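Local coordinates for maleylpyruvate isomerase (Ralstonia sp., PDB 2V6K), which catalyses the glutathione-dependent isomerisation of maleylpyruvate to fumarylpyruvate, a step in bacterial breakdown of naphthalene, at residues 109-112 with 113-117. Residues are numbered along the deposited sequence; the frame is centred on the assembly and turned at random.
Sequences NNRR and ILEYL. With TGG (gamma-glutamyl-S-(1,2-dicarboxyethyl)cysteinylglycine), chain C.
Leu114 N donates to Asn110 O at 3.2 Å, and that bond starts helix 111-121; Glu115 N to Arg111 O, at 2.9 Å, and Tyr116 N to Arg112 O carry the same i to i+4 pattern onward.

The chain before the helix is not helical, so the first-turn amides of Arg111 and Arg112 have no helical carbonyl to bond to, and they bond to the glutathione conjugate instead. Arg112 N donates to OC3 of its glycyl carboxylate at 2.9 Å, an anion placed at a helix N-terminus, where the dipole would probably favour it. Arg111 N holds OI2 of the dicarboxyethyl group only weakly. Asn110 sits at the N-cap, its CG anti to the backbone N (chi1 -175°), which brings Asn110 OD1 to the peptide NN3 of the ligand at 2.9 Å; the same oxygen takes a weak bond from Arg111 N.

Among the side chains, Arg111 and Glu115 run alongside each other, Arg111 NH1 lying 4.2 Å from Glu115 CG. Their charged ends are not paired: Arg111 salt-bridges Glu38, while Glu115 holds Arg118 and Lys119. Arg112 lies beside Ile113, and Ile113 CD1 lies 4.0 Å from Arg112 NE. On another side, Leu114 lays CD1 against Asn109 O at 3.4 Å.

Asn110, Arg111 and Arg112, at the start of helix 111-121, are glutathione-binding residues of the C-terminal domain of this zeta-class GST. Asn109 bonds Cys132 O and packs on helix 125-149, while Leu114 touches Phe179, just past helix 164-178. Arg112 reaches Asp104 O of the second subunit, and Tyr116 meets Trp131 of that subunit edge-to-face, so the start of this helix links ligand site and dimer interface.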
loop_
_atom_site.group_PDB
_atom_site.type_symbol
_atom_site.label_atom_id
_atom_site.label_comp_id
_atom_site.label_asym_id
_atom_site.label_seq_id
_atom_site.Cartn_x
_atom_site.Cartn_y
_atom_site.Cartn_z
ATOM N N ASN A 109 -5.012 1.501 10.702
ATOM C CA ASN A 109 -5.578 2.415 11.697
ATOM C C ASN A 109 -6.680 3.304 11.147
ATOM O O ASN A 109 -7.171 4.206 11.827
ATOM C CB ASN A 109 -4.478 3.291 12.289
ATOM C CG ASN A 109 -3.454 2.497 13.060
ATOM O OD1 ASN A 109 -3.686 1.344 13.442
ATOM N ND2 ASN A 109 -2.302 3.114 13.304
ATOM N N ASN A 110 -7.081 3.028 9.913
ATOM C CA ASN A 110 -8.093 3.806 9.211
ATOM C C ASN A 110 -9.437 3.726 9.921
ATOM O O ASN A 110 -9.734 2.726 10.584
ATOM C CB ASN A 110 -8.162 3.254 7.786
ATOM C CG ASN A 110 -9.083 4.024 6.866
ATOM O OD1 ASN A 110 -9.341 5.221 7.024
ATOM N ND2 ASN A 110 -9.576 3.316 5.858
ATOM N N ARG A 111 -10.244 4.772 9.775
ATOM C CA ARG A 111 -11.524 4.903 10.468
ATOM C C ARG A 111 -12.366 3.630 10.446
ATOM O O ARG A 111 -12.840 3.179 11.498
ATOM C CB ARG A 111 -12.311 6.085 9.879
ATOM C CG ARG A 111 -13.680 6.344 10.513
ATOM C CD ARG A 111 -14.464 7.396 9.728
ATOM N NE ARG A 111 -15.593 7.968 10.469
ATOM C CZ ARG A 111 -16.810 7.432 10.558
ATOM N NH1 ARG A 111 -17.092 6.272 9.983
ATOM N NH2 ARG A 111 -17.755 8.059 11.247
ATOM N N ARG A 112 -12.556 3.046 9.264
ATOM C CA ARG A 112 -13.436 1.873 9.138
ATOM C C ARG A 112 -12.940 0.701 9.981
ATOM O O ARG A 112 -13.741 -0.098 10.478
ATOM C CB ARG A 112 -13.573 1.446 7.671
ATOM C CG ARG A 112 -12.257 1.004 7.052
ATOM C CD ARG A 112 -12.306 0.774 5.553
ATOM N NE ARG A 112 -11.037 0.159 5.166
ATOM C CZ ARG A 112 -10.869 -0.736 4.202
ATOM N NH1 ARG A 112 -11.874 -1.093 3.408
ATOM N NH2 ARG A 112 -9.658 -1.253 4.035
ATOM N N ILE A 113 -11.628 0.587 10.128
ATOM C CA ILE A 113 -11.047 -0.499 10.903
ATOM C C ILE A 113 -11.332 -0.258 12.378
ATOM O O ILE A 113 -11.771 -1.164 13.093
ATOM C CB ILE A 113 -9.520 -0.602 10.673
ATOM C CG1 ILE A 113 -9.177 -0.647 9.172
ATOM C CG2 ILE A 113 -8.945 -1.799 11.437
ATOM C CD1 ILE A 113 -9.784 -1.806 8.390
ATOM N N LEU A 114 -11.097 0.966 12.837
ATOM C CA LEU A 114 -11.349 1.298 14.235
ATOM C C LEU A 114 -12.821 1.148 14.584
ATOM O O LEU A 114 -13.161 0.682 15.676
ATOM C CB LEU A 114 -10.842 2.709 14.545
ATOM C CG LEU A 114 -9.378 2.980 14.159
ATOM C CD1 LEU A 114 -8.955 4.354 14.665
ATOM C CD2 LEU A 114 -8.428 1.915 14.680
ATOM N N GLU A 115 -13.697 1.515 13.653
ATOM C CA GLU A 115 -15.133 1.309 13.839
ATOM C C GLU A 115 -15.485 -0.160 14.024
ATOM O O GLU A 115 -16.314 -0.503 14.875
ATOM C CB GLU A 115 -15.918 1.915 12.683
ATOM C CG GLU A 115 -16.043 3.414 12.805
ATOM C CD GLU A 115 -16.854 3.797 14.026
ATOM O OE1 GLU A 115 -18.086 3.599 13.997
ATOM O OE2 GLU A 115 -16.267 4.265 15.025
ATOM N N TYR A 116 -14.850 -1.027 13.240
ATOM C CA TYR A 116 -15.067 -2.461 13.365
ATOM C C TYR A 116 -14.578 -2.965 14.731
ATOM O O TYR A 116 -15.269 -3.740 15.404
ATOM C CB TYR A 116 -14.370 -3.194 12.218
ATOM C CG TYR A 116 -14.805 -4.629 12.010
ATOM C CD1 TYR A 116 -15.617 -4.974 10.935
ATOM C CD2 TYR A 116 -14.401 -5.640 12.885
ATOM C CE1 TYR A 116 -16.015 -6.289 10.730
ATOM C CE2 TYR A 116 -14.783 -6.960 12.681
ATOM C CZ TYR A 116 -15.588 -7.274 11.604
ATOM O OH TYR A 116 -15.970 -8.578 11.394
ATOM N N LEU A 117 -13.410 -2.502 15.165
ATOM C CA LEU A 117 -12.920 -2.856 16.501
ATOM C C LEU A 117 -13.905 -2.450 17.590
ATOM O O LEU A 117 -14.161 -3.220 18.519
ATOM C CB LEU A 117 -11.552 -2.233 16.760
ATOM C CG LEU A 117 -10.405 -2.674 15.847
ATOM C CD1 LEU A 117 -9.159 -1.906 16.196
ATOM C CD2 LEU A 117 -10.157 -4.172 15.964
HETATM O OC1 TGG C . -4.251 5.810 -0.276
HETATM C CO1 TGG C . -5.422 5.630 -0.666
HETATM O OT1 TGG C . -6.057 6.450 -1.361
HETATM C CA1 TGG C . -6.086 4.338 -0.286
HETATM N NN1 TGG C . -5.117 3.248 -0.300
HETATM C CB1 TGG C . -6.675 4.423 1.118
HETATM C CG1 TGG C . -7.789 5.454 1.189
HETATM C CD1 TGG C . -8.624 5.401 2.461
HETATM O OE1 TGG C . -8.102 4.604 3.497
HETATM N NN2 TGG C . -8.917 6.725 2.916
HETATM C CA2 TGG C . -9.366 7.014 4.251
HETATM C CO2 TGG C . -10.864 6.747 4.183
HETATM O OC2 TGG C . -11.574 7.654 3.375
HETATM N NN3 TGG C . -11.489 6.462 5.439
HETATM C CA3 TGG C . -12.935 6.417 5.528
HETATM C CO3 TGG C . -13.355 5.200 6.301
HETATM O OC3 TGG C . -12.482 4.426 6.742
HETATM O OT3 TGG C . -14.586 5.040 6.471
HETATM C CB2 TGG C . -8.899 8.440 4.467
HETATM S SG2 TGG C . -9.528 9.253 5.883
HETATM C CD2 TGG C . -8.869 8.534 7.348
HETATM C CE2 TGG C . -7.414 8.915 7.496
HETATM O OE2 TGG C . -7.063 9.737 8.373
HETATM O OF2 TGG C . -6.577 8.394 6.724
HETATM C CF2 TGG C . -9.750 9.082 8.470
HETATM C CH2 TGG C . -9.497 8.456 9.819
HETATM O OI2 TGG C . -8.854 7.393 9.887
HETATM O OJ2 TGG C . -9.944 9.050 10.828
#